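Local coordinates for biofilm-associated surface protein (Staphylococcus aureus, PDB 7C7U) that probably acts at the bacterial cell surface in biofilm formation, as a calcium-binding part of a protein switch that modulates functional amyloid assembly, at residues A[336-341]-A[385-390]; A[411-416]-A[430-435]; A[426-431]-A[504-509]; A[452-457]-A[476-481]; A[459-464]-A[498-503]. One frame throughout, in Å; residues are numbered along the deposited sequence.

Interaction 1: A[336-341]-A[385-390]; sequences NNILTK and LALQDY. With CA (calcium ion), chain D.
Leu387 holds its CG anti to its carbonyl carbon (chi1 -64°), which swings the isobutyl group toward Leu339 and Ile338 in the turn 338-341. Leu339, with chi1 at -86°, splits its two methyls between two neighbours. CD1 rests on Leu387 CB at 3.7 Å, while CD2 faces the start of the calcium loop, 3.8 Å from Asp389 N and 4.0 Å from Asp389 CB. The Ile338 side chain crosses that of Leu387 at about a right angle, and Ile338 CD1 meets Leu387 CD1 at 4.2 Å. No hydrogen bond joins the two segments, so the contact is an apolar seam beside a metal site. Asp389 opens an EF-hand-like loop: its OD1 binds a calcium ion at 2.3 Å, with Asp391, Asp393, Leu395 and Glu400 as further ligands, and Gly394 N donates to its OD2. A water is the sixth ligand, 2.6 Å from the calcium ion. The turn 338-341 belongs to the long connection between strands 323-331 and 359-369. It packs beside strand 381-388, an outermost strand of a four-stranded antiparallel sheet, with Phe362 of strand 359-369 touching both Ile338 and Leu387, and Arg398 of helix 397-404 also against Leu387.

Interaction 2: A[411-416]-A[430-435]; sequences EDTDGD and SPLVGK. With CA (calcium ion), chain G; CA (calcium ion), chain F.
Asp414 reaches across to 430-435 from an EF-hand-like calcium loop, in which Asp412, Asp414 and Asp416 follow the Asp-x-Asp-x-Asp-Gly pattern and Lys418 and Glu423 complete the first site. CB lies against the backbone of 430-435, 3.5 Å from Pro431 O and 3.8 Å from Gly434 N. CG lies between the backbone N and the carbonyl carbon (chi1 56°), which turns the carboxylate in between two calcium ions. From there the two oxygens part. OD1 binds the ion held by Asp412, at 2.4 Å, and also accepts the amide of Asp416 nearly along the C-O axis, an Asx turn that fixes the carboxylate's rotation. OD2 goes to the second ion, at 2.6 Å. Asp416 repeats the bridge, OD1 on the first calcium and OD2 on the second at 2.5 Å, so the two metals probably offset the charge of closely set carboxylates. The segment 430-435 pays into the second site with backbone only: Ser430 O and Val433 O, the ends of a type I turn, bind that ion at 2.4 and 2.3 Å. Glu423 and Glu509 fill out its shell. The turn is braced from within, Leu432 N donating to Ser430 OG at 2.9 Å in an ST turn.

Interaction 3: A[426-431]-A[504-509]; sequences NYKTSP and NYDNDE. With CA (calcium ion), chain G.
Tyr427 O receives the side-chain amide of Asn507 in the shortest hydrogen bond of the contact, ND2 to O 2.7 Å and nearly straight (167°). The acceptor lies close to the amide plane of Asn507. The same residue donates a second time through its backbone, Asn507 N to Lys428 O at 3.0 Å, so one asparagine takes two successive carbonyls where the helix ends and Lys428 turns away with positive phi. Asn507 CG, anti to its carbonyl carbon (chi1 -69°), is what aims the amide at Tyr427. A water carries the pairing further, accepting from Ser430 N at 2.9 Å and donating to Asn507 O at 2.7 Å. Beside these bonds the ring of Tyr505 turns one face to the chain at Ser430, whose CA sits over its centre in a CH-pi contact, 3.7 Å from the centroid and 9° off the normal. Pro431 CD closes on the phenol end, 3.5 Å from Tyr505 CZ. Thr429 CG2 leans on the backbone of Asn507 and Asp508, while its OG1 is hydrogen-bonded to Glu423 OE2. Glu509 OE1 binds, at 2.3 Å, the calcium ion that Ser430 O also holds; its OE2 is in a salt bridge with Lys418. The loop between strands 494-501 and 509-516 is thus clasped to the end of helix 420-427, with Val424 of that helix also touching Tyr505.

Interaction 4: A[452-457]-A[476-481]; sequences VPLKEG and ATVNSD
Val452 and Val478 meet with their side chains at about a right angle, each offering CG1, and the two methyls stand 4.1 Å apart. The torsions differ: Val478 has CG1 anti to its backbone N (chi1 -171°), whereas Val452 CG1 is tucked between its own N and carbonyl carbon (chi1 55°). Leu454 comes at the same Val478 methyl with its far end. Its chain runs out straight beyond CB (chi2 172°), which carries CD1 across to a point 4.0 Å from Val478 CG1. One methyl, Val478 CG1, thus receives both Val452 and Leu454. Past the valine, Leu454 CD1 lies against backbone oxygens, 3.7 Å from Asn479 O and 3.9 Å from Ser480 O, so its surroundings are partly polar although no hydrogen bond crosses the contact. The backbones themselves stay apart, with CA atoms no nearer than 7.3 Å, between Leu454 and Asp481. The topology is consistent with an immunoglobulin-like beta sandwich. Here 476-481 leaves strand 472-477 and heads for strand 483-487, the two outermost strands of the mixed seven-stranded sheet, while 452-457 follows strand 447-451 and leads on to strand 462-466. Asn479 ND2 and Asp481 OD1 both hydrogen-bond Thr483 OG1, just past the segment. On its other flank 452-457 is held by backbone bonds of Pro453 with Gly434 and Lys455 with Leu432, and Leu454 also packs on Val433 and Gln461.

Interaction 5: A[459-464]-A[498-503]; sequences ATQTAK and IAIDSP
Thr462 to Lys464 and Ala499 to Asp501 form an antiparallel pair of neighbouring strands in what looks like an immunoglobulin-like beta sandwich. The backbone is regular: Thr462 and Asp501 exchange bonds (Asp501 N to Thr462 O 2.8 Å), as do Lys464 and Ala499 (Ala499 N to Lys464 O 2.9 Å, 172°), with Ala463 and Ile500 the non-hydrogen-bonded pair between them. The face carrying Ala463 and Ile500 is the tight one. Ala463 CB meets Ile500 CD1 at 3.9 Å and, two residues before Ile500, Ile498 CD1 at 4.0 Å; Phe484 and Val486 of strand 483-487 cover this side. On the opposite face, beside the buried Ala499, Lys464 and Asp501 are partly exposed: Lys464 extends to Asp501 OD2 in a salt bridge of doubtfully short modelled length, and Asp508 adds only a weak, long ion pair. Past the end at Thr462 and Asp501 the outermost touch is Ala459 CB on Pro503 CD, 3.8 Å, with Pro503 exposed. Gln461 bends at chi2 (-75°), folding its amide over Ser502, and NE2 donates to Ala459 O from above the carbonyl plane. One water bridges the segments, donating to Gln461 OE1 at 2.9 Å and to Ile500 O at 2.7 Å.

Interaction 1 holds a calcium ion of its own, through Asp389 at the start of the series of calcium sites from 389 on; its centre is 21 Å from that of interaction 2, with nearest atoms about 7 Å apart, and 30 and 31 Å from the centres of interactions 4 and 5. Interactions 2 and 3 share Ser430, Pro431 and one calcium ion, to which Glu509 comes from the start of strand 509-516. Probable backbone hydrogen bonds, Leu432 O to Lys455 N and Gly434 N to Pro453 O, both 2.9 Å, join interactions 2 and 4. Others, Ile500 N to Glu509 O and Ala463 N to Ala476 O, each 2.8 Å, join interaction 5 to interactions 3 and 4.

Interaction 1: A[336-341]-A[385-390]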
# COMPACT_ATOMS: atom_id res chain seq x y z
N ASN A 336 0.38 -9.57 7.12
CA ASN A 336 -0.45 -8.70 7.94
C ASN A 336 -0.34 -9.02 9.43
O ASN A 336 -0.87 -8.26 10.25
CB ASN A 336 -1.92 -8.80 7.48
CG ASN A 336 -2.15 -8.13 6.14
OD1 ASN A 336 -1.57 -7.08 5.87
ND2 ASN A 336 -3.00 -8.73 5.30
N ASN A 337 0.31 -10.12 9.80
CA ASN A 337 0.49 -10.50 11.19
C ASN A 337 1.68 -9.83 11.87
O ASN A 337 1.87 -10.04 13.07
CB ASN A 337 0.67 -12.02 11.31
CG ASN A 337 -0.57 -12.79 10.94
OD1 ASN A 337 -0.54 -13.70 10.11
ND2 ASN A 337 -1.69 -12.41 11.54
N ILE A 338 2.48 -9.05 11.16
CA ILE A 338 3.70 -8.52 11.77
C ILE A 338 3.41 -7.27 12.59
O ILE A 338 3.78 -7.18 13.76
CB ILE A 338 4.77 -8.24 10.69
CG1 ILE A 338 5.10 -9.50 9.90
CG2 ILE A 338 6.01 -7.65 11.36
CD1 ILE A 338 5.92 -9.24 8.61
N LEU A 339 2.74 -6.29 11.99
CA LEU A 339 2.40 -5.10 12.74
C LEU A 339 1.30 -5.36 13.77
O LEU A 339 1.17 -4.59 14.73
CB LEU A 339 1.98 -3.96 11.81
CG LEU A 339 3.09 -3.07 11.22
CD1 LEU A 339 4.21 -3.85 10.53
CD2 LEU A 339 2.46 -2.04 10.29
N THR A 340 0.54 -6.44 13.61
CA THR A 340 -0.44 -6.81 14.61
C THR A 340 0.15 -7.71 15.69
O THR A 340 -0.60 -8.32 16.45
CB THR A 340 -1.63 -7.52 13.95
OG1 THR A 340 -1.19 -8.75 13.37
CG2 THR A 340 -2.25 -6.66 12.86
N LYS A 341 1.48 -7.83 15.77
CA LYS A 341 2.03 -8.57 16.89
C LYS A 341 1.58 -7.89 18.17
O LYS A 341 1.42 -6.67 18.21
CB LYS A 341 3.56 -8.64 16.82
CG LYS A 341 4.17 -9.53 17.90
CD LYS A 341 5.67 -9.35 18.03
CE LYS A 341 6.00 -8.14 18.89
NZ LYS A 341 7.37 -8.22 19.48
N LEU A 385 12.81 -1.97 4.79
CA LEU A 385 11.42 -2.35 4.46
C LEU A 385 10.49 -1.55 5.37
O LEU A 385 10.50 -1.75 6.59
CB LEU A 385 11.20 -3.86 4.60
CG LEU A 385 9.72 -4.34 4.48
CD1 LEU A 385 9.28 -4.26 3.04
CD2 LEU A 385 9.61 -5.74 5.02
N ALA A 386 9.75 -0.60 4.79
CA ALA A 386 8.89 0.33 5.52
C ALA A 386 7.45 -0.19 5.43
O ALA A 386 6.73 0.09 4.48
CB ALA A 386 9.00 1.74 4.95
N LEU A 387 7.07 -1.01 6.39
CA LEU A 387 5.70 -1.50 6.48
C LEU A 387 4.81 -0.48 7.17
O LEU A 387 5.21 0.16 8.15
CB LEU A 387 5.65 -2.83 7.24
CG LEU A 387 6.38 -3.98 6.59
CD1 LEU A 387 6.13 -5.29 7.33
CD2 LEU A 387 5.98 -4.08 5.11
N GLN A 388 3.58 -0.35 6.68
CA GLN A 388 2.66 0.67 7.17
C GLN A 388 1.23 0.14 7.17
O GLN A 388 0.84 -0.59 6.26
CB GLN A 388 2.78 1.92 6.29
CG GLN A 388 2.27 3.18 6.88
CD GLN A 388 2.75 4.39 6.11
OE1 GLN A 388 3.94 4.72 6.13
NE2 GLN A 388 1.84 5.02 5.37
N ASP A 389 0.47 0.49 8.21
CA ASP A 389 -0.97 0.21 8.30
C ASP A 389 -1.59 1.55 8.65
O ASP A 389 -1.92 1.82 9.81
CB ASP A 389 -1.26 -0.87 9.35
CG ASP A 389 -2.76 -1.26 9.44
OD1 ASP A 389 -3.58 -0.73 8.68
OD2 ASP A 389 -3.08 -2.12 10.27
N TYR A 390 -1.71 2.41 7.63
CA TYR A 390 -2.01 3.82 7.88
C TYR A 390 -3.26 3.98 8.74
O TYR A 390 -3.30 4.82 9.64
CB TYR A 390 -2.17 4.55 6.55
CG TYR A 390 -2.40 6.04 6.71
CD1 TYR A 390 -3.64 6.55 7.08
CD2 TYR A 390 -1.35 6.94 6.49
CE1 TYR A 390 -3.84 7.91 7.24
CE2 TYR A 390 -1.54 8.30 6.65
CZ TYR A 390 -2.79 8.78 7.02
OH TYR A 390 -2.97 10.14 7.17
CA CA D . -4.69 -0.80 6.63
O HOH W 1 -3.48 1.01 5.27

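Interaction 2: A[411-416]-A[430-435]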
# COMPACT_ATOMS: atom_id res chain seq x y z
N GLU A 411 -10.31 2.68 7.75
CA GLU A 411 -10.39 1.36 8.38
C GLU A 411 -11.70 0.64 8.09
O GLU A 411 -11.80 -0.55 8.37
CB GLU A 411 -10.15 1.47 9.90
CG GLU A 411 -11.25 2.14 10.72
CD GLU A 411 -11.15 3.66 10.71
OE1 GLU A 411 -12.11 4.32 11.17
OE2 GLU A 411 -10.11 4.19 10.29
N ASP A 412 -12.70 1.32 7.50
CA ASP A 412 -14.01 0.70 7.20
C ASP A 412 -14.43 1.24 5.83
O ASP A 412 -15.26 2.14 5.72
CB ASP A 412 -15.04 0.99 8.29
CG ASP A 412 -16.40 0.35 8.01
OD1 ASP A 412 -16.48 -0.57 7.15
OD2 ASP A 412 -17.38 0.77 8.65
N THR A 413 -13.80 0.69 4.77
CA THR A 413 -13.91 1.28 3.44
C THR A 413 -15.35 1.38 2.97
O THR A 413 -15.73 2.39 2.36
CB THR A 413 -13.07 0.47 2.45
OG1 THR A 413 -11.69 0.55 2.82
CG2 THR A 413 -13.27 0.94 1.01
N ASP A 414 -16.16 0.34 3.23
CA ASP A 414 -17.52 0.28 2.70
C ASP A 414 -18.56 0.93 3.61
O ASP A 414 -19.73 0.99 3.23
CB ASP A 414 -17.91 -1.16 2.32
CG ASP A 414 -17.78 -2.13 3.46
OD1 ASP A 414 -18.16 -1.79 4.60
OD2 ASP A 414 -17.35 -3.26 3.20
N GLY A 415 -18.16 1.33 4.82
CA GLY A 415 -19.05 1.98 5.78
C GLY A 415 -19.97 1.09 6.59
O GLY A 415 -20.81 1.61 7.33
N ASP A 416 -19.84 -0.23 6.51
CA ASP A 416 -20.84 -1.10 7.13
C ASP A 416 -20.56 -1.37 8.61
O ASP A 416 -21.30 -2.14 9.24
CB ASP A 416 -20.94 -2.43 6.37
CG ASP A 416 -19.69 -3.33 6.55
OD1 ASP A 416 -18.70 -2.91 7.23
OD2 ASP A 416 -19.70 -4.45 6.00
N SER A 430 -16.71 -9.45 2.02
CA SER A 430 -16.03 -8.43 1.25
C SER A 430 -15.98 -7.11 2.02
O SER A 430 -17.01 -6.62 2.51
CB SER A 430 -16.70 -8.22 -0.08
OG SER A 430 -16.31 -6.98 -0.60
N PRO A 431 -14.79 -6.51 2.15
CA PRO A 431 -14.65 -5.17 2.73
C PRO A 431 -15.04 -4.07 1.76
O PRO A 431 -14.90 -2.88 2.10
CB PRO A 431 -13.15 -5.12 3.04
CG PRO A 431 -12.53 -5.89 1.87
CD PRO A 431 -13.54 -6.98 1.52
N LEU A 432 -15.46 -4.43 0.55
CA LEU A 432 -15.89 -3.49 -0.46
C LEU A 432 -17.40 -3.48 -0.63
O LEU A 432 -17.91 -2.76 -1.49
CB LEU A 432 -15.22 -3.83 -1.80
CG LEU A 432 -13.70 -4.01 -1.69
CD1 LEU A 432 -13.05 -4.29 -3.05
CD2 LEU A 432 -13.11 -2.76 -1.05
N VAL A 433 -18.12 -4.26 0.17
CA VAL A 433 -19.56 -4.46 0.00
C VAL A 433 -20.22 -4.24 1.36
O VAL A 433 -20.07 -5.07 2.27
CB VAL A 433 -19.90 -5.85 -0.55
CG1 VAL A 433 -21.44 -6.06 -0.61
CG2 VAL A 433 -19.26 -6.06 -1.92
N GLY A 434 -20.98 -3.16 1.50
CA GLY A 434 -21.71 -2.88 2.72
C GLY A 434 -22.94 -3.74 2.95
O GLY A 434 -23.07 -4.83 2.39
N LYS A 435 -23.85 -3.26 3.79
CA LYS A 435 -25.01 -4.04 4.21
C LYS A 435 -26.16 -3.86 3.22
O LYS A 435 -26.56 -2.73 2.93
CB LYS A 435 -25.46 -3.61 5.60
CG LYS A 435 -26.50 -4.51 6.25
CD LYS A 435 -26.92 -3.94 7.58
CE LYS A 435 -27.80 -4.91 8.35
NZ LYS A 435 -28.42 -4.23 9.54
CA CA G . -18.52 -5.41 3.98
CA CA F . -16.65 -2.66 6.29

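Interaction 3: A[426-431]-A[504-509]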
# COMPACT_ATOMS: atom_id res chain seq x y z
N ASN A 426 -11.99 -12.16 9.71
CA ASN A 426 -12.92 -12.71 10.70
C ASN A 426 -14.25 -13.08 10.05
O ASN A 426 -14.66 -14.24 10.10
CB ASN A 426 -13.11 -11.73 11.86
CG ASN A 426 -13.72 -12.39 13.10
OD1 ASN A 426 -13.60 -13.60 13.31
ND2 ASN A 426 -14.37 -11.59 13.93
N TYR A 427 -14.91 -12.11 9.42
CA TYR A 427 -16.22 -12.37 8.84
C TYR A 427 -16.14 -13.12 7.52
O TYR A 427 -17.12 -13.76 7.13
CB TYR A 427 -16.98 -11.06 8.62
CG TYR A 427 -17.27 -10.32 9.90
CD1 TYR A 427 -18.45 -10.56 10.61
CD2 TYR A 427 -16.36 -9.39 10.42
CE1 TYR A 427 -18.73 -9.89 11.79
CE2 TYR A 427 -16.63 -8.72 11.59
CZ TYR A 427 -17.81 -8.96 12.27
OH TYR A 427 -18.08 -8.29 13.45
N LYS A 428 -14.99 -13.04 6.85
CA LYS A 428 -14.81 -13.58 5.50
C LYS A 428 -15.86 -13.01 4.56
O LYS A 428 -16.46 -13.71 3.75
CB LYS A 428 -14.81 -15.10 5.52
CG LYS A 428 -13.97 -15.64 6.66
CD LYS A 428 -12.90 -16.60 6.20
CE LYS A 428 -12.12 -17.12 7.39
NZ LYS A 428 -11.38 -18.38 7.09
N THR A 429 -16.11 -11.71 4.72
CA THR A 429 -16.99 -10.95 3.85
C THR A 429 -16.17 -9.90 3.13
O THR A 429 -15.10 -9.49 3.59
CB THR A 429 -18.11 -10.25 4.64
OG1 THR A 429 -17.56 -9.60 5.80
CG2 THR A 429 -19.17 -11.24 5.06
N SER A 430 -16.71 -9.45 2.02
CA SER A 430 -16.03 -8.43 1.25
C SER A 430 -15.98 -7.11 2.02
O SER A 430 -17.01 -6.62 2.51
CB SER A 430 -16.70 -8.22 -0.08
OG SER A 430 -16.31 -6.98 -0.60
N PRO A 431 -14.79 -6.51 2.15
CA PRO A 431 -14.65 -5.17 2.73
C PRO A 431 -15.04 -4.07 1.76
O PRO A 431 -14.90 -2.88 2.10
CB PRO A 431 -13.15 -5.12 3.04
CG PRO A 431 -12.53 -5.89 1.87
CD PRO A 431 -13.54 -6.98 1.52
N ASN A 504 -15.33 -13.68 -4.37
CA ASN A 504 -14.00 -13.69 -3.77
C ASN A 504 -14.01 -13.94 -2.27
O ASN A 504 -12.93 -14.00 -1.66
CB ASN A 504 -13.28 -12.38 -4.06
CG ASN A 504 -12.85 -12.28 -5.49
OD1 ASN A 504 -12.35 -13.25 -6.06
ND2 ASN A 504 -13.05 -11.11 -6.09
N TYR A 505 -15.19 -14.08 -1.67
CA TYR A 505 -15.30 -14.24 -0.23
C TYR A 505 -16.30 -15.34 0.08
O TYR A 505 -17.28 -15.53 -0.64
CB TYR A 505 -15.71 -12.92 0.43
CG TYR A 505 -14.62 -11.88 0.32
CD1 TYR A 505 -13.69 -11.72 1.33
CD2 TYR A 505 -14.50 -11.09 -0.82
CE1 TYR A 505 -12.67 -10.79 1.22
CE2 TYR A 505 -13.49 -10.17 -0.94
CZ TYR A 505 -12.58 -10.01 0.09
OH TYR A 505 -11.57 -9.08 -0.03
N ASP A 506 -16.03 -16.08 1.16
CA ASP A 506 -16.84 -17.23 1.50
C ASP A 506 -18.26 -16.84 1.93
O ASP A 506 -19.20 -17.58 1.66
CB ASP A 506 -16.17 -18.04 2.61
CG ASP A 506 -14.93 -18.78 2.14
OD1 ASP A 506 -14.62 -18.76 0.93
OD2 ASP A 506 -14.27 -19.40 3.00
N ASN A 507 -18.42 -15.69 2.59
CA ASN A 507 -19.69 -15.32 3.23
C ASN A 507 -20.33 -14.12 2.55
O ASN A 507 -19.65 -13.23 2.04
CB ASN A 507 -19.48 -15.03 4.72
CG ASN A 507 -19.13 -16.27 5.51
OD1 ASN A 507 -19.54 -17.37 5.16
ND2 ASN A 507 -18.32 -16.11 6.55
N ASP A 508 -21.67 -14.09 2.58
CA ASP A 508 -22.43 -13.01 1.95
C ASP A 508 -22.68 -11.89 2.94
O ASP A 508 -22.71 -12.10 4.15
CB ASP A 508 -23.78 -13.53 1.44
CG ASP A 508 -23.64 -14.70 0.48
OD1 ASP A 508 -22.56 -14.85 -0.14
OD2 ASP A 508 -24.62 -15.46 0.35
N GLU A 509 -22.86 -10.68 2.41
CA GLU A 509 -23.42 -9.60 3.21
C GLU A 509 -24.94 -9.77 3.25
O GLU A 509 -25.57 -9.94 2.20
CB GLU A 509 -23.05 -8.24 2.61
CG GLU A 509 -21.53 -7.90 2.73
CD GLU A 509 -21.10 -7.64 4.18
OE1 GLU A 509 -19.97 -7.18 4.40
OE2 GLU A 509 -21.90 -7.88 5.10
CA CA G . -18.52 -5.41 3.98
O HOH W 2 -19.04 -10.86 1.01

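Interaction 4: A[452-457]-A[476-481]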
# COMPACT_ATOMS: atom_id res chain seq x y z
N VAL A 452 -27.30 -1.93 -2.27
CA VAL A 452 -26.24 -2.27 -1.33
C VAL A 452 -25.02 -1.42 -1.69
O VAL A 452 -24.74 -1.22 -2.88
CB VAL A 452 -25.96 -3.78 -1.35
CG1 VAL A 452 -25.63 -4.26 -2.76
CG2 VAL A 452 -24.85 -4.16 -0.36
N PRO A 453 -24.29 -0.88 -0.70
CA PRO A 453 -23.10 -0.09 -1.03
C PRO A 453 -22.04 -0.97 -1.65
O PRO A 453 -21.68 -2.01 -1.09
CB PRO A 453 -22.66 0.48 0.33
CG PRO A 453 -23.86 0.37 1.22
CD PRO A 453 -24.57 -0.88 0.75
N LEU A 454 -21.56 -0.56 -2.83
CA LEU A 454 -20.47 -1.23 -3.53
C LEU A 454 -19.35 -0.22 -3.74
O LEU A 454 -19.58 0.88 -4.25
CB LEU A 454 -20.92 -1.78 -4.89
CG LEU A 454 -22.06 -2.81 -4.85
CD1 LEU A 454 -22.54 -3.13 -6.27
CD2 LEU A 454 -21.65 -4.08 -4.09
N LYS A 455 -18.14 -0.60 -3.34
CA LYS A 455 -16.98 0.27 -3.42
C LYS A 455 -16.14 -0.07 -4.65
O LYS A 455 -16.29 -1.12 -5.26
CB LYS A 455 -16.17 0.16 -2.13
CG LYS A 455 -17.03 0.44 -0.90
CD LYS A 455 -17.78 1.77 -1.07
CE LYS A 455 -18.93 1.89 -0.09
NZ LYS A 455 -19.51 3.27 -0.05
N GLU A 456 -15.22 0.85 -4.99
CA GLU A 456 -14.71 0.92 -6.37
C GLU A 456 -14.10 -0.41 -6.84
O GLU A 456 -14.17 -0.73 -8.03
CB GLU A 456 -13.68 2.05 -6.49
CG GLU A 456 -13.35 2.45 -7.95
CD GLU A 456 -12.04 1.86 -8.49
OE1 GLU A 456 -11.70 0.71 -8.15
OE2 GLU A 456 -11.36 2.56 -9.27
N GLY A 457 -13.54 -1.20 -5.94
CA GLY A 457 -12.97 -2.44 -6.42
C GLY A 457 -13.87 -3.66 -6.38
O GLY A 457 -13.44 -4.76 -6.73
N ALA A 476 -30.54 -12.67 -8.58
CA ALA A 476 -30.31 -11.70 -9.64
C ALA A 476 -28.89 -11.16 -9.54
O ALA A 476 -28.23 -11.29 -8.51
CB ALA A 476 -31.32 -10.54 -9.59
N THR A 477 -28.44 -10.52 -10.62
CA THR A 477 -27.16 -9.82 -10.60
C THR A 477 -27.37 -8.39 -10.11
O THR A 477 -28.24 -7.67 -10.61
CB THR A 477 -26.50 -9.80 -11.99
OG1 THR A 477 -26.23 -11.15 -12.40
CG2 THR A 477 -25.17 -9.03 -11.94
N VAL A 478 -26.56 -7.99 -9.13
CA VAL A 478 -26.59 -6.61 -8.66
C VAL A 478 -26.01 -5.70 -9.73
O VAL A 478 -24.94 -5.99 -10.29
CB VAL A 478 -25.82 -6.47 -7.33
CG1 VAL A 478 -26.03 -5.08 -6.72
CG2 VAL A 478 -26.23 -7.56 -6.36
N ASN A 479 -26.72 -4.62 -10.04
CA ASN A 479 -26.22 -3.63 -10.98
C ASN A 479 -24.98 -2.94 -10.42
O ASN A 479 -24.71 -2.99 -9.21
CB ASN A 479 -27.30 -2.60 -11.30
CG ASN A 479 -28.61 -3.24 -11.67
OD1 ASN A 479 -28.65 -4.13 -12.53
ND2 ASN A 479 -29.70 -2.82 -11.02
N SER A 480 -24.23 -2.27 -11.30
CA SER A 480 -22.97 -1.68 -10.85
C SER A 480 -23.20 -0.55 -9.85
O SER A 480 -22.36 -0.31 -8.99
CB SER A 480 -22.14 -1.18 -12.04
OG SER A 480 -22.58 0.09 -12.46
N ASP A 481 -24.36 0.12 -9.91
CA ASP A 481 -24.67 1.18 -8.96
C ASP A 481 -25.18 0.67 -7.61
O ASP A 481 -25.59 1.47 -6.77
CB ASP A 481 -25.68 2.17 -9.58
CG ASP A 481 -27.06 1.54 -9.83
OD1 ASP A 481 -27.27 0.34 -9.53
OD2 ASP A 481 -27.94 2.27 -10.35

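Interaction 5: A[459-464]-A[498-503]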
# COMPACT_ATOMS: atom_id res chain seq x y z
N ALA A 459 -16.21 -6.81 -6.79
CA ALA A 459 -16.52 -7.77 -7.83
C ALA A 459 -18.00 -7.68 -8.21
O ALA A 459 -18.78 -6.94 -7.62
CB ALA A 459 -16.17 -9.18 -7.36
N THR A 460 -18.39 -8.44 -9.23
CA THR A 460 -19.80 -8.53 -9.59
C THR A 460 -20.53 -9.39 -8.57
O THR A 460 -20.14 -10.54 -8.33
CB THR A 460 -19.98 -9.09 -11.00
OG1 THR A 460 -19.67 -8.06 -11.95
CG2 THR A 460 -21.43 -9.53 -11.22
N GLN A 461 -21.56 -8.84 -7.95
CA GLN A 461 -22.29 -9.51 -6.88
C GLN A 461 -23.55 -10.16 -7.42
O GLN A 461 -24.12 -9.73 -8.43
CB GLN A 461 -22.66 -8.53 -5.77
CG GLN A 461 -21.55 -7.58 -5.36
CD GLN A 461 -20.48 -8.27 -4.54
OE1 GLN A 461 -20.78 -9.05 -3.62
NE2 GLN A 461 -19.23 -7.99 -4.86
N THR A 462 -23.99 -11.21 -6.71
CA THR A 462 -25.28 -11.85 -6.94
C THR A 462 -26.13 -11.70 -5.69
O THR A 462 -25.70 -12.05 -4.58
CB THR A 462 -25.11 -13.32 -7.32
OG1 THR A 462 -24.27 -13.42 -8.49
CG2 THR A 462 -26.48 -13.98 -7.61
N ALA A 463 -27.34 -11.19 -5.87
CA ALA A 463 -28.29 -11.07 -4.78
C ALA A 463 -29.21 -12.28 -4.78
O ALA A 463 -29.67 -12.73 -5.83
CB ALA A 463 -29.12 -9.78 -4.91
N LYS A 464 -29.49 -12.78 -3.58
CA LYS A 464 -30.32 -13.95 -3.38
C LYS A 464 -31.36 -13.63 -2.32
O LYS A 464 -31.04 -13.01 -1.29
CB LYS A 464 -29.49 -15.17 -2.92
CG LYS A 464 -28.25 -15.48 -3.75
CD LYS A 464 -27.21 -16.13 -2.88
CE LYS A 464 -26.03 -16.65 -3.65
NZ LYS A 464 -25.01 -17.16 -2.68
N ILE A 498 -32.03 -11.11 2.42
CA ILE A 498 -31.44 -10.63 1.17
C ILE A 498 -29.93 -10.77 1.34
O ILE A 498 -29.33 -10.11 2.21
CB ILE A 498 -31.86 -9.19 0.82
CG1 ILE A 498 -31.11 -8.70 -0.42
CG2 ILE A 498 -31.74 -8.23 2.00
CD1 ILE A 498 -31.43 -9.52 -1.69
N ALA A 499 -29.33 -11.65 0.54
CA ALA A 499 -27.91 -11.99 0.66
C ALA A 499 -27.19 -11.55 -0.60
O ALA A 499 -27.64 -11.85 -1.72
CB ALA A 499 -27.72 -13.49 0.89
N ILE A 500 -26.05 -10.87 -0.42
CA ILE A 500 -25.21 -10.36 -1.50
C ILE A 500 -23.93 -11.18 -1.53
O ILE A 500 -23.10 -11.11 -0.61
CB ILE A 500 -24.91 -8.87 -1.32
CG1 ILE A 500 -26.17 -8.10 -0.93
CG2 ILE A 500 -24.34 -8.29 -2.61
CD1 ILE A 500 -27.27 -8.10 -1.97
N ASP A 501 -23.75 -11.93 -2.62
CA ASP A 501 -22.73 -12.95 -2.74
C ASP A 501 -21.62 -12.44 -3.66
O ASP A 501 -21.87 -12.13 -4.83
CB ASP A 501 -23.34 -14.25 -3.27
CG ASP A 501 -22.36 -15.42 -3.34
OD1 ASP A 501 -21.13 -15.21 -3.36
OD2 ASP A 501 -22.84 -16.57 -3.40
N SER A 502 -20.41 -12.34 -3.12
CA SER A 502 -19.20 -12.02 -3.87
C SER A 502 -18.47 -13.30 -4.25
O SER A 502 -18.48 -14.26 -3.48
CB SER A 502 -18.27 -11.12 -3.05
OG SER A 502 -16.95 -11.12 -3.56
N PRO A 503 -17.87 -13.39 -5.44
CA PRO A 503 -17.11 -14.60 -5.79
C PRO A 503 -15.77 -14.71 -5.08
O PRO A 503 -15.10 -15.76 -5.19
CB PRO A 503 -16.89 -14.46 -7.30
CG PRO A 503 -16.92 -13.00 -7.55
CD PRO A 503 -17.90 -12.41 -6.54
O HOH W 3 -16.12 -8.09 -3.58
O HOH W 4 -20.89 -9.65 -0.81